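Local coordinates for protein putative SAM-dependent O-methyltranferase (Podospora anserina, PDB 4YMG) that binds S-adenosylmethionine and probably transfers its methyl group to an oxygen of an acceptor molecule, as cation-dependent O-methyltransferases do, at residues Val95-Ser100 against Asn129-Leu134; Pro66-Glu71 against Lys91-Thr96. All coordinates share one frame; numbering follows the deposited sequence.

How the interactions relate
Of the four segments, 66-71 on strand 68-72 comes first; the chain then passes through helix 78-86 and returns in strand 93-98, where interaction 2 closes a short loop by pairing 66-71 with 91-96. The same strand runs straight on into interaction 1, so the two contacts share Val-95 and Thr-96. After helix 101-114 and strand 120-124, the chain brings 129-134 back over strand 93-98 and closes the second loop. The loops follow one another along the chain, overlapping only at the shared residues. Interaction 2 knits neighbouring strands together, whereas interaction 1 lays 129-134, with its 3-10 turn, on their sheet, beside the cofactor; Leu-70 of interaction 2 packs against Leu-131 and Leu-134.

Interaction 1: Val95-Ser100 against Asn129-Leu134; sequences VTLEYS and NTLKTL. With SAM (S-adenosylmethionine), chain H.
Leu-97 is the bump of this contact: its CD1 enters the hollow formed by Thr-130 and Leu-131, 3.5 Å from Thr-130 OG1 and 4.0 Å from Leu-131 CB. CG anti to the carbonyl carbon (chi1 -46°) carries CD1 to this hollow, the leucine and threonine side chains running antiparallel past each other. The other methyl, Leu-97 CD2, lies 4.4 Å from Leu-134 CD1. Val-95 CG1 lies 4.3 Å from the same Leu-134 CD1, which thus sits against both Val-95 and Leu-97.

Beyond Leu-97 the strand meets the cofactor. Glu-98 bends at chi2 (59°) and holds the ribose by both hydroxyls, OE1 taking SAM O3' at 2.8 Å and OE2 taking SAM O2' at 2.6 Å, as an acidic residue ending the second strand does in class I methyltransferases. Ser-100 N also donates to OE2, on its anti lone pair, and Tyr-75 N to OE1. With an alanine at Glu-98, both ribose hydroxyls and these two backbone N-H groups would probably lose their acceptor. Adenine lies over one face of Tyr-99, shifted toward the rim.

Ile-123 of strand 120-124 flanks Val-95, Leu-97 and Leu-134, while helix 150-159 packs against Leu-131.

Interaction 2: Pro66-Glu71 against Lys91-Thr96; sequences PKRILE and KAEIVT
Ile-69 and Val-95 are joined through their backbones, while their side chains pack on opposite faces of the sheet. Ile-69 N donates to Glu-93 O at 2.8 Å and Ile-69 O accepts from Val-95 N at 2.7 Å, so the isoleucine bonds to the residues before and after its partner Ile-94. Glu-71 N in turn donates to Val-95 O, also at 2.7 Å. On the sheet face where Ile-69 CB meets Ile-94 CG1 at 4.2 Å, Trp-83 of helix 78-86 covers both isoleucines.

Strands 68-71 and 93-96 run parallel, 13° apart, and with helix 78-86 they make a beta-alpha-beta unit of the Rossmann-like methyltransferase fold. Val-95 lies on the other face, crossing Leu-70 obliquely; its CG1, placed anti to the backbone N (chi1 178°), comes 3.8 Å from Leu-70 CD1.

Glu-93 projects from the same face as Val-95, alongside Arg-68. Its OE1 is met almost head-on by Arg-68 NE at 2.9 Å and receives a weak second bond from NH2, forming a salt bridge. The carboxylate is turned 42° from the guanidinium plane, in keeping with a grip through this one oxygen. Arg-68 NH1 is occupied elsewhere, by the carbonyls of Glu-135 and Glu-137, and Phe-138 adds a cation-pi contact.

At the last pair of the two segments, Glu-71 and Thr-96 lie side by side on the isoleucine face. Thr-96 OG1 donates to the anti lone pair of Glu-71 OE2 at 2.7 Å, while Ser-79 bonds to OE1; held at both oxygens, the buried carboxylate is probably hindered from turning. The Glu-71 side chain lies about 4 Å, between nearest atoms, from the bound S-adenosylmethionine.

Interaction 1: Val95-Ser100 against Asn129-Leu134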
ATOM      1  N   VAL B  95     -21.094   5.941   2.400  1.00 14.91           N
ATOM      2  CA  VAL B  95     -21.952   6.174   1.250  1.00 15.18           C
ATOM      3  C   VAL B  95     -21.498   5.282   0.102  1.00 16.73           C
ATOM      4  O   VAL B  95     -20.324   5.280  -0.269  1.00 18.33           O
ATOM      5  CB  VAL B  95     -21.913   7.647   0.820  1.00 15.22           C
ATOM      6  CG1 VAL B  95     -22.774   7.857  -0.406  1.00 16.55           C
ATOM      7  CG2 VAL B  95     -22.360   8.549   1.984  1.00 15.03           C
ATOM      8  N   THR B  96     -22.406   4.510  -0.466  1.00 15.87           N
ATOM      9  CA  THR B  96     -21.982   3.652  -1.557  1.00 16.93           C
ATOM     10  C   THR B  96     -22.931   3.741  -2.755  1.00 19.87           C
ATOM     11  O   THR B  96     -24.161   3.737  -2.605  1.00 17.63           O
ATOM     12  CB  THR B  96     -21.820   2.182  -1.054  1.00 18.19           C
ATOM     13  OG1 THR B  96     -21.358   1.345  -2.125  1.00 14.39           O
ATOM     14  CG2 THR B  96     -23.114   1.637  -0.453  1.00 18.19           C
ATOM     15  N   LEU B  97     -22.344   3.845  -3.947  1.00 15.29           N
ATOM     16  CA  LEU B  97     -23.108   4.085  -5.170  1.00 16.90           C
ATOM     17  C   LEU B  97     -23.181   2.836  -6.040  1.00 20.33           C
ATOM     18  O   LEU B  97     -22.195   2.116  -6.164  1.00 15.99           O
ATOM     19  CB  LEU B  97     -22.490   5.226  -5.989  1.00 17.23           C
ATOM     20  CG  LEU B  97     -22.062   6.521  -5.290  1.00 21.04           C
ATOM     21  CD1 LEU B  97     -21.727   7.580  -6.338  1.00 16.48           C
ATOM     22  CD2 LEU B  97     -23.143   7.016  -4.354  1.00 19.23           C
ATOM     23  N   GLU B  98     -24.339   2.601  -6.661  1.00 18.74           N
ATOM     24  CA  GLU B  98     -24.548   1.412  -7.500  1.00 19.47           C
ATOM     25  C   GLU B  98     -25.700   1.640  -8.489  1.00 17.93           C
ATOM     26  O   GLU B  98     -26.679   2.284  -8.139  1.00 17.76           O
ATOM     27  CB  GLU B  98     -24.837   0.200  -6.616  1.00 15.94           C
ATOM     28  CG  GLU B  98     -25.177  -1.061  -7.379  1.00 16.18           C
ATOM     29  CD  GLU B  98     -24.062  -1.469  -8.300  1.00 18.19           C
ATOM     30  OE1 GLU B  98     -22.913  -1.562  -7.807  1.00 16.74           O
ATOM     31  OE2 GLU B  98     -24.332  -1.690  -9.505  1.00 18.40           O
ATOM     32  N   TYR B  99     -25.583   1.082  -9.667  1.00 19.75           N
ATOM     33  CA  TYR B  99     -26.622   1.318 -10.663  1.00 23.55           C
ATOM     34  C   TYR B  99     -27.415   0.096 -11.076  1.00 18.60           C
ATOM     35  O   TYR B  99     -28.477   0.164 -11.594  1.00 17.85           O
ATOM     36  CB  TYR B  99     -26.093   2.078 -11.854  1.00 23.94           C
ATOM     37  CG  TYR B  99     -25.366   1.305 -12.878  1.00 32.02           C
ATOM     38  CD1 TYR B  99     -25.464   1.644 -14.197  1.00 43.03           C
ATOM     39  CD2 TYR B  99     -24.529   0.270 -12.540  1.00 36.05           C
ATOM     40  CE1 TYR B  99     -24.777   0.973 -15.153  1.00 50.49           C
ATOM     41  CE2 TYR B  99     -23.857  -0.430 -13.505  1.00 42.72           C
ATOM     42  CZ  TYR B  99     -23.978  -0.059 -14.809  1.00 50.02           C
ATOM     43  OH  TYR B  99     -23.326  -0.696 -15.820  1.00 54.08           O
ATOM     44  N   SER B 100     -26.841  -1.037 -10.817  1.00 20.27           N
ATOM     45  CA  SER B 100     -27.467  -2.291 -11.213  1.00 22.91           C
ATOM     46  C   SER B 100     -28.620  -2.658 -10.287  1.00 24.88           C
ATOM     47  O   SER B 100     -28.424  -2.808  -9.084  1.00 23.25           O
ATOM     48  CB  SER B 100     -26.446  -3.417 -11.240  1.00 24.24           C
ATOM     49  OG  SER B 100     -27.111  -4.660 -11.293  1.00 23.36           O
ATOM     50  N   ASN B 129     -24.493  10.295 -12.710  1.00 17.48           N
ATOM     51  CA  ASN B 129     -25.551  11.214 -12.321  1.00 19.86           C
ATOM     52  C   ASN B 129     -25.531  11.510 -10.824  1.00 20.18           C
ATOM     53  O   ASN B 129     -25.699  12.655 -10.412  1.00 26.46           O
ATOM     54  CB  ASN B 129     -26.915  10.653 -12.729  1.00 21.60           C
ATOM     55  CG  ASN B 129     -27.044  10.488 -14.227  1.00 28.59           C
ATOM     56  OD1 ASN B 129     -26.461  11.252 -14.996  1.00 33.49           O
ATOM     57  ND2 ASN B 129     -27.791   9.479 -14.649  1.00 30.63           N
ATOM     58  N   THR B 130     -25.312  10.479 -10.013  1.00 19.02           N
ATOM     59  CA  THR B 130     -25.508  10.603  -8.568  1.00 14.93           C
ATOM     60  C   THR B 130     -24.322  11.227  -7.827  1.00 15.81           C
ATOM     61  O   THR B 130     -24.515  11.955  -6.847  1.00 17.91           O
ATOM     62  CB  THR B 130     -25.797   9.232  -7.933  1.00 19.38           C
ATOM     63  OG1 THR B 130     -24.666   8.375  -8.132  1.00 16.48           O
ATOM     64  CG2 THR B 130     -27.054   8.586  -8.558  1.00 16.16           C
ATOM     65  N   LEU B 131     -23.107  10.942  -8.280  1.00 12.93           N
ATOM     66  CA  LEU B 131     -21.911  11.381  -7.550  1.00 16.04           C
ATOM     67  C   LEU B 131     -21.912  12.895  -7.358  1.00 17.20           C
ATOM     68  O   LEU B 131     -21.654  13.393  -6.260  1.00 15.99           O
ATOM     69  CB  LEU B 131     -20.628  10.942  -8.275  1.00 14.16           C
ATOM     70  CG  LEU B 131     -19.306  11.435  -7.657  1.00 14.83           C
ATOM     71  CD1 LEU B 131     -19.084  10.872  -6.272  1.00 14.47           C
ATOM     72  CD2 LEU B 131     -18.113  11.119  -8.577  1.00 12.12           C
ATOM     73  N   LYS B 132     -22.228  13.623  -8.424  1.00 15.24           N
ATOM     74  CA  LYS B 132     -22.202  15.076  -8.359  1.00 18.66           C
ATOM     75  C   LYS B 132     -23.279  15.636  -7.426  1.00 19.36           C
ATOM     76  O   LYS B 132     -23.224  16.812  -7.056  1.00 17.73           O
ATOM     77  CB  LYS B 132     -22.348  15.681  -9.759  1.00 17.64           C
ATOM     78  CG  LYS B 132     -23.656  15.375 -10.469  1.00 19.39           C
ATOM     79  CD  LYS B 132     -23.746  16.152 -11.780  1.00 21.64           C
ATOM     80  CE  LYS B 132     -22.584  15.801 -12.703  1.00 26.61           C
ATOM     81  NZ  LYS B 132     -22.556  14.346 -13.082  1.00 23.48           N
ATOM     82  N   THR B 133     -24.248  14.809  -7.028  1.00 17.43           N
ATOM     83  CA  THR B 133     -25.315  15.302  -6.157  1.00 20.46           C
ATOM     84  C   THR B 133     -24.929  15.201  -4.684  1.00 18.83           C
ATOM     85  O   THR B 133     -25.617  15.735  -3.831  1.00 18.58           O
ATOM     86  CB  THR B 133     -26.655  14.546  -6.353  1.00 20.44           C
ATOM     87  OG1 THR B 133     -26.523  13.189  -5.914  1.00 20.60           O
ATOM     88  CG2 THR B 133     -27.114  14.585  -7.808  1.00 21.24           C
ATOM     89  N   LEU B 134     -23.839  14.500  -4.384  1.00 18.78           N
ATOM     90  CA  LEU B 134     -23.396  14.370  -2.998  1.00 15.58           C
ATOM     91  C   LEU B 134     -22.920  15.711  -2.439  1.00 20.30           C
ATOM     92  O   LEU B 134     -22.494  16.592  -3.192  1.00 26.60           O
ATOM     93  CB  LEU B 134     -22.278  13.329  -2.877  1.00 14.07           C
ATOM     94  CG  LEU B 134     -22.664  11.933  -3.370  1.00 18.49           C
ATOM     95  CD1 LEU B 134     -21.546  10.924  -3.101  1.00 15.92           C
ATOM     96  CD2 LEU B 134     -23.934  11.500  -2.690  1.00 23.50           C
TER
HETATM   97  N   SAM H1001     -16.575  -2.637  -4.516  1.00 18.63           N
HETATM   98  CA  SAM H1001     -17.035  -4.015  -4.713  1.00 19.74           C
HETATM   99  C   SAM H1001     -16.239  -5.037  -3.901  1.00 26.85           C
HETATM  100  O   SAM H1001     -15.126  -4.768  -3.423  1.00 22.62           O
HETATM  101  OXT SAM H1001     -16.711  -6.164  -3.731  1.00 28.68           O
HETATM  102  CB  SAM H1001     -17.011  -4.452  -6.173  1.00 16.78           C
HETATM  103  CG  SAM H1001     -17.273  -3.376  -7.221  1.00 16.10           C
HETATM  104  SD  SAM H1001     -17.640  -4.109  -8.839  1.00 21.56           S
HETATM  105  CE  SAM H1001     -15.950  -4.379  -9.452  1.00 32.20           C
HETATM  106  C5' SAM H1001     -18.131  -2.664  -9.838  1.00 17.04           C
HETATM  107  C4' SAM H1001     -19.555  -2.231  -9.518  1.00 16.67           C
HETATM  108  O4' SAM H1001     -19.804  -0.961 -10.088  1.00 19.43           O
HETATM  109  C3' SAM H1001     -20.574  -3.194 -10.124  1.00 18.40           C
HETATM  110  O3' SAM H1001     -21.457  -3.616  -9.112  1.00 20.71           O
HETATM  111  C2' SAM H1001     -21.311  -2.374 -11.173  1.00 16.61           C
HETATM  112  O2' SAM H1001     -22.684  -2.683 -11.248  1.00 21.77           O
HETATM  113  C1' SAM H1001     -21.080  -0.950 -10.686  1.00 15.05           C
HETATM  114  N9  SAM H1001     -21.112   0.052 -11.760  1.00 16.62           N
HETATM  115  C8  SAM H1001     -20.561  -0.016 -13.022  1.00 20.11           C
HETATM  116  N7  SAM H1001     -20.831   1.149 -13.669  1.00 20.67           N
HETATM  117  C5  SAM H1001     -21.525   1.961 -12.825  1.00 23.66           C
HETATM  118  C6  SAM H1001     -22.060   3.240 -12.948  1.00 22.43           C
HETATM  119  N6  SAM H1001     -21.922   3.928 -14.078  1.00 21.58           N
HETATM  120  N1  SAM H1001     -22.735   3.801 -11.881  1.00 16.63           N
HETATM  121  C2  SAM H1001     -22.900   3.100 -10.708  1.00 17.38           C
HETATM  122  N3  SAM H1001     -22.374   1.831 -10.582  1.00 16.83           N
HETATM  123  C4  SAM H1001     -21.692   1.280 -11.619  1.00 19.04           C

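Interaction 2: Pro66-Glu71 against Lys91-Thr96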
ATOM      1  N   PRO B  66     -11.250   7.304   9.139  1.00 20.58           N
ATOM      2  CA  PRO B  66     -11.989   8.338   8.407  1.00 19.80           C
ATOM      3  C   PRO B  66     -13.322   8.629   9.086  1.00 23.37           C
ATOM      4  O   PRO B  66     -13.911   7.746   9.717  1.00 21.17           O
ATOM      5  CB  PRO B  66     -12.187   7.721   7.015  1.00 11.95           C
ATOM      6  CG  PRO B  66     -12.173   6.247   7.261  1.00 19.07           C
ATOM      7  CD  PRO B  66     -11.237   6.014   8.424  1.00 18.50           C
ATOM      8  N   LYS B  67     -13.778   9.868   8.966  1.00 18.59           N
ATOM      9  CA  LYS B  67     -15.055  10.284   9.525  1.00 20.54           C
ATOM     10  C   LYS B  67     -16.192   9.942   8.574  1.00 21.19           C
ATOM     11  O   LYS B  67     -17.299   9.644   8.996  1.00 21.49           O
ATOM     12  CB  LYS B  67     -15.032  11.785   9.823  1.00 27.56           C
ATOM     13  CG  LYS B  67     -16.363  12.374  10.238  1.00 41.69           C
ATOM     14  CD  LYS B  67     -16.173  13.676  11.004  1.00 51.38           C
ATOM     15  CE  LYS B  67     -15.873  13.404  12.475  1.00 56.90           C
ATOM     16  NZ  LYS B  67     -16.914  12.539  13.106  1.00 59.06           N
ATOM     17  N   ARG B  68     -15.907   9.999   7.280  1.00 18.64           N
ATOM     18  CA  ARG B  68     -16.889   9.665   6.252  1.00 17.32           C
ATOM     19  C   ARG B  68     -16.204   8.914   5.135  1.00 18.56           C
ATOM     20  O   ARG B  68     -15.090   9.262   4.731  1.00 20.37           O
ATOM     21  CB  ARG B  68     -17.556  10.916   5.665  1.00 14.72           C
ATOM     22  CG  ARG B  68     -18.591  11.587   6.531  1.00 25.93           C
ATOM     23  CD  ARG B  68     -19.246  12.764   5.773  1.00 27.20           C
ATOM     24  NE  ARG B  68     -20.377  12.370   4.930  1.00 22.35           N
ATOM     25  CZ  ARG B  68     -20.693  12.957   3.781  1.00 25.48           C
ATOM     26  NH1 ARG B  68     -19.952  13.954   3.312  1.00 22.67           N
ATOM     27  NH2 ARG B  68     -21.745  12.548   3.089  1.00 29.55           N
ATOM     28  N   ILE B  69     -16.879   7.899   4.619  1.00 15.08           N
ATOM     29  CA  ILE B  69     -16.345   7.119   3.512  1.00 16.68           C
ATOM     30  C   ILE B  69     -17.317   7.100   2.348  1.00 18.03           C
ATOM     31  O   ILE B  69     -18.520   6.882   2.529  1.00 19.51           O
ATOM     32  CB  ILE B  69     -16.050   5.671   3.944  1.00 18.10           C
ATOM     33  CG1 ILE B  69     -14.928   5.652   4.979  1.00 16.20           C
ATOM     34  CG2 ILE B  69     -15.706   4.810   2.735  1.00 11.93           C
ATOM     35  CD1 ILE B  69     -14.630   4.263   5.512  1.00 19.15           C
ATOM     36  N   LEU B  70     -16.794   7.355   1.154  1.00 15.88           N
ATOM     37  CA  LEU B  70     -17.560   7.193  -0.078  1.00 12.88           C
ATOM     38  C   LEU B  70     -16.989   6.053  -0.902  1.00 11.50           C
ATOM     39  O   LEU B  70     -15.778   5.958  -1.075  1.00 15.60           O
ATOM     40  CB  LEU B  70     -17.530   8.481  -0.895  1.00 15.38           C
ATOM     41  CG  LEU B  70     -18.050   8.419  -2.325  1.00 15.82           C
ATOM     42  CD1 LEU B  70     -19.545   8.093  -2.351  1.00 12.50           C
ATOM     43  CD2 LEU B  70     -17.778   9.754  -2.987  1.00 15.27           C
ATOM     44  N   GLU B  71     -17.838   5.183  -1.434  1.00 11.68           N
ATOM     45  CA  GLU B  71     -17.314   4.246  -2.414  1.00 15.15           C
ATOM     46  C   GLU B  71     -18.202   4.230  -3.647  1.00 17.44           C
ATOM     47  O   GLU B  71     -19.433   4.391  -3.571  1.00 14.29           O
ATOM     48  CB  GLU B  71     -17.146   2.835  -1.810  1.00 17.58           C
ATOM     49  CG  GLU B  71     -18.377   2.000  -1.871  1.00 22.77           C
ATOM     50  CD  GLU B  71     -18.186   0.553  -1.434  1.00 21.91           C
ATOM     51  OE1 GLU B  71     -17.045   0.124  -1.130  1.00 16.89           O
ATOM     52  OE2 GLU B  71     -19.208  -0.167  -1.437  1.00 19.22           O
ATOM     53  N   LYS B  91     -17.926   5.197  14.082  1.00 34.64           N
ATOM     54  CA  LYS B  91     -19.247   5.115  13.457  1.00 32.68           C
ATOM     55  C   LYS B  91     -19.346   6.040  12.246  1.00 25.03           C
ATOM     56  O   LYS B  91     -20.296   6.819  12.097  1.00 20.53           O
ATOM     57  CB  LYS B  91     -20.342   5.408  14.479  1.00 42.14           C
ATOM     58  CG  LYS B  91     -20.451   4.303  15.533  1.00 47.85           C
ATOM     59  CD  LYS B  91     -21.623   4.494  16.488  1.00 54.32           C
ATOM     60  CE  LYS B  91     -21.220   4.153  17.922  1.00 59.09           C
ATOM     61  NZ  LYS B  91     -19.890   4.730  18.291  1.00 61.18           N
ATOM     62  N   ALA B  92     -18.340   5.942  11.383  1.00 22.21           N
ATOM     63  CA  ALA B  92     -18.305   6.688  10.134  1.00 24.11           C
ATOM     64  C   ALA B  92     -19.532   6.416   9.271  1.00 23.71           C
ATOM     65  O   ALA B  92     -20.019   5.285   9.206  1.00 22.55           O
ATOM     66  CB  ALA B  92     -17.023   6.344   9.346  1.00 20.88           C
ATOM     67  N   GLU B  93     -20.025   7.456   8.606  1.00 20.33           N
ATOM     68  CA  GLU B  93     -21.011   7.269   7.552  1.00 19.08           C
ATOM     69  C   GLU B  93     -20.329   6.640   6.343  1.00 20.68           C
ATOM     70  O   GLU B  93     -19.195   6.987   5.998  1.00 17.80           O
ATOM     71  CB  GLU B  93     -21.668   8.595   7.154  1.00 22.10           C
ATOM     72  CG  GLU B  93     -22.745   8.425   6.092  1.00 24.62           C
ATOM     73  CD  GLU B  93     -23.390   9.737   5.666  1.00 34.55           C
ATOM     74  OE1 GLU B  93     -22.722  10.794   5.716  1.00 31.30           O
ATOM     75  OE2 GLU B  93     -24.574   9.706   5.277  1.00 39.31           O
ATOM     76  N   ILE B  94     -21.019   5.708   5.705  1.00 17.81           N
ATOM     77  CA  ILE B  94     -20.481   5.028   4.539  1.00 16.65           C
ATOM     78  C   ILE B  94     -21.477   5.166   3.401  1.00 16.44           C
ATOM     79  O   ILE B  94     -22.583   4.631   3.450  1.00 22.67           O
ATOM     80  CB  ILE B  94     -20.176   3.555   4.844  1.00 16.33           C
ATOM     81  CG1 ILE B  94     -19.042   3.494   5.870  1.00 19.91           C
ATOM     82  CG2 ILE B  94     -19.771   2.806   3.565  1.00 13.94           C
ATOM     83  CD1 ILE B  94     -19.081   2.292   6.713  1.00 23.42           C
ATOM     84  N   VAL B  95     -21.094   5.941   2.400  1.00 14.91           N
ATOM     85  CA  VAL B  95     -21.952   6.174   1.250  1.00 15.18           C
ATOM     86  C   VAL B  95     -21.498   5.282   0.102  1.00 16.73           C
ATOM     87  O   VAL B  95     -20.324   5.280  -0.269  1.00 18.33           O
ATOM     88  CB  VAL B  95     -21.913   7.647   0.820  1.00 15.22           C
ATOM     89  CG1 VAL B  95     -22.774   7.857  -0.406  1.00 16.55           C
ATOM     90  CG2 VAL B  95     -22.360   8.549   1.984  1.00 15.03           C
ATOM     91  N   THR B  96     -22.406   4.510  -0.466  1.00 15.87           N
ATOM     92  CA  THR B  96     -21.982   3.652  -1.557  1.00 16.93           C
ATOM     93  C   THR B  96     -22.931   3.741  -2.755  1.00 19.87           C
ATOM     94  O   THR B  96     -24.161   3.737  -2.605  1.00 17.63           O
ATOM     95  CB  THR B  96     -21.820   2.182  -1.054  1.00 18.19           C
ATOM     96  OG1 THR B  96     -21.358   1.345  -2.125  1.00 14.39           O
ATOM     97  CG2 THR B  96     -23.114   1.637  -0.453  1.00 18.19           C
TER
HETATM   98  O   HOH W   1     -19.403  10.452   9.871  1.00 34.67           O